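Local coordinates for Alr3699 protein (PDB 4XSU) that is a glycosyltransferase of the GT-B fold, with two Rossmann-like domains, and holds UDP and alpha-D-glucopyranose in this model, at residues L122-H127 / S152-N157. Numbering follows the deposited sequence.
Sequences LVYHLH and SLVIAN. With GLC (alpha-D-glucopyranose), chain J.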
loop_
_atom_site.group_PDB
_atom_site.type_symbol
_atom_site.label_atom_id
_atom_site.label_comp_id
_atom_site.label_asym_id
_atom_site.label_seq_id
_atom_site.Cartn_x
_atom_site.Cartn_y
_atom_site.Cartn_z
ATOM N N LEU B 122 11.336 5.082 -13.155
ATOM C CA LEU B 122 10.382 5.998 -12.578
ATOM C C LEU B 122 10.976 7.393 -12.541
ATOM O O LEU B 122 12.134 7.585 -12.098
ATOM C CB LEU B 122 10.047 5.578 -11.154
ATOM C CG LEU B 122 9.286 6.565 -10.248
ATOM C CD1 LEU B 122 7.790 6.590 -10.553
ATOM C CD2 LEU B 122 9.520 6.211 -8.778
ATOM N N VAL B 123 10.160 8.361 -12.973
ATOM C CA VAL B 123 10.484 9.776 -12.813
ATOM C C VAL B 123 9.539 10.411 -11.845
ATOM O O VAL B 123 8.327 10.239 -11.942
ATOM C CB VAL B 123 10.401 10.531 -14.139
ATOM C CG1 VAL B 123 10.551 12.019 -13.898
ATOM C CG2 VAL B 123 11.488 10.046 -15.093
ATOM N N TYR B 124 10.102 11.165 -10.922
ATOM C CA TYR B 124 9.313 11.985 -10.018
ATOM C C TYR B 124 9.317 13.495 -10.422
ATOM O O TYR B 124 10.323 14.198 -10.279
ATOM C CB TYR B 124 9.873 11.855 -8.605
ATOM C CG TYR B 124 9.111 12.597 -7.508
ATOM C CD1 TYR B 124 7.746 12.864 -7.601
ATOM C CD2 TYR B 124 9.760 12.970 -6.351
ATOM C CE1 TYR B 124 7.073 13.511 -6.559
ATOM C CE2 TYR B 124 9.093 13.607 -5.315
ATOM C CZ TYR B 124 7.760 13.871 -5.424
ATOM O OH TYR B 124 7.151 14.525 -4.365
ATOM N N HIS B 125 8.178 14.004 -10.865
ATOM C CA HIS B 125 8.048 15.439 -11.084
ATOM C C HIS B 125 7.570 16.070 -9.827
ATOM O O HIS B 125 6.424 15.861 -9.443
ATOM C CB HIS B 125 7.079 15.756 -12.206
ATOM C CG HIS B 125 7.366 17.071 -12.858
ATOM N ND1 HIS B 125 7.540 17.212 -14.219
ATOM C CD2 HIS B 125 7.568 18.301 -12.319
ATOM C CE1 HIS B 125 7.808 18.477 -14.490
ATOM N NE2 HIS B 125 7.831 19.159 -13.357
ATOM N N LEU B 126 8.437 16.850 -9.197
ATOM C CA LEU B 126 8.155 17.452 -7.897
ATOM C C LEU B 126 7.560 18.878 -8.059
ATOM O O LEU B 126 8.217 19.750 -8.610
ATOM C CB LEU B 126 9.455 17.516 -7.112
ATOM C CG LEU B 126 9.419 18.152 -5.741
ATOM C CD1 LEU B 126 8.507 17.384 -4.808
ATOM C CD2 LEU B 126 10.824 18.232 -5.160
ATOM N N HIS B 127 6.325 19.099 -7.604
ATOM C CA HIS B 127 5.667 20.411 -7.691
ATOM C C HIS B 127 5.471 20.977 -6.306
ATOM O O HIS B 127 4.802 21.980 -6.146
ATOM C CB HIS B 127 4.295 20.308 -8.371
ATOM C CG HIS B 127 4.342 19.831 -9.786
ATOM N ND1 HIS B 127 4.796 20.616 -10.828
ATOM C CD2 HIS B 127 3.971 18.654 -10.339
ATOM C CE1 HIS B 127 4.702 19.939 -11.963
ATOM N NE2 HIS B 127 4.201 18.743 -11.692
ATOM N N SER B 152 14.605 7.268 -10.967
ATOM C CA SER B 152 15.773 7.600 -11.801
ATOM C C SER B 152 16.078 9.109 -11.792
ATOM O O SER B 152 17.234 9.513 -11.923
ATOM C CB SER B 152 15.589 7.138 -13.243
ATOM O OG SER B 152 15.502 5.723 -13.312
ATOM N N LEU B 153 15.046 9.930 -11.596
ATOM C CA LEU B 153 15.159 11.378 -11.742
ATOM C C LEU B 153 14.048 12.099 -11.024
ATOM O O LEU B 153 12.899 11.673 -11.057
ATOM C CB LEU B 153 15.060 11.735 -13.217
ATOM C CG LEU B 153 15.063 13.221 -13.577
ATOM C CD1 LEU B 153 16.402 13.888 -13.260
ATOM C CD2 LEU B 153 14.724 13.357 -15.049
ATOM N N VAL B 154 14.406 13.205 -10.395
ATOM C CA VAL B 154 13.468 14.093 -9.741
ATOM C C VAL B 154 13.517 15.469 -10.455
ATOM O O VAL B 154 14.396 16.281 -10.183
ATOM C CB VAL B 154 13.852 14.277 -8.271
ATOM C CG1 VAL B 154 12.891 15.235 -7.583
ATOM C CG2 VAL B 154 13.870 12.946 -7.556
ATOM N N ILE B 155 12.591 15.713 -11.377
ATOM C CA ILE B 155 12.374 17.043 -11.957
ATOM C C ILE B 155 11.710 17.975 -10.960
ATOM O O ILE B 155 10.621 17.707 -10.515
ATOM C CB ILE B 155 11.518 16.925 -13.201
ATOM C CG1 ILE B 155 12.345 16.264 -14.305
ATOM C CG2 ILE B 155 11.114 18.301 -13.674
ATOM C CD1 ILE B 155 11.547 15.670 -15.425
ATOM N N ALA B 156 12.398 19.045 -10.562
ATOM C CA ALA B 156 11.853 20.048 -9.634
ATOM C C ALA B 156 11.347 21.299 -10.371
ATOM O O ALA B 156 11.964 21.758 -11.339
ATOM C CB ALA B 156 12.892 20.454 -8.632
ATOM N N ASN B 157 10.236 21.867 -9.895
ATOM C CA ASN B 157 9.578 22.927 -10.644
ATOM C C ASN B 157 10.262 24.242 -10.348
ATOM O O ASN B 157 9.987 25.221 -10.997
ATOM C CB ASN B 157 8.088 23.002 -10.362
ATOM C CG ASN B 157 7.773 23.292 -8.916
ATOM O OD1 ASN B 157 8.634 23.199 -8.045
ATOM N ND2 ASN B 157 6.513 23.631 -8.646
HETATM C C1 GLC J . 2.487 23.061 -7.920
HETATM C C2 GLC J . 3.027 24.098 -6.932
HETATM C C3 GLC J . 3.075 25.521 -7.491
HETATM C C4 GLC J . 3.429 25.538 -8.978
HETATM C C5 GLC J . 2.688 24.480 -9.803
HETATM C C6 GLC J . 3.679 23.565 -10.514
HETATM O O1 GLC J . 1.585 22.182 -7.237
HETATM O O2 GLC J . 2.214 24.087 -5.752
HETATM O O3 GLC J . 4.042 26.285 -6.763
HETATM O O4 GLC J . 3.141 26.835 -9.513
HETATM O O5 GLC J . 1.805 23.684 -9.009
HETATM O O6 GLC J . 4.249 24.255 -11.632
HETATM O O HOH W 1 13.446 4.539 -11.607
#
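Strands 122-126 and 153-156 run parallel, their axes 19° apart, as neighbours in the seven-stranded sheet of one Rossmann-like GT-B domain; helix 137-150 makes the beta-alpha-beta crossover between them. Y124 N donates to L153 O (2.8 Å) and L126 N to I155 O (2.7 Å), both nearly straight. S152 N reaches L122 O at the start of the pair, where a water accepts from L122 N and is also hydrogen-bonded to S152 OG. At the C-terminal end, N157 N makes a weak bond to L126 O.

On one side of the sheet Y124 and V154 lie side by side; Y124 CD2 is 4.1 Å from V154 CG1, a methyl that also meets L126 CB. On the other side V123 CG1 touches I155 CD1. A chi1 of -71° turns I155 CG2 anti to the backbone N and over a face of the H125 imidazole, 3.5 Å from the ring centroid, a CH-pi contact. H125 ND1 is hydrogen-bonded to Y101 OH of strand 99-102, which should restrict rotation of the ring. Just past the strand ends, H127 and N157 lie beside the sugar; H127 NE2 is hydrogen-bonded to N103 OD1 and N157 OD1 to S161 OG, while N157 ND2 lies 3.4 Å from C6 of the alpha-D-glucopyranose.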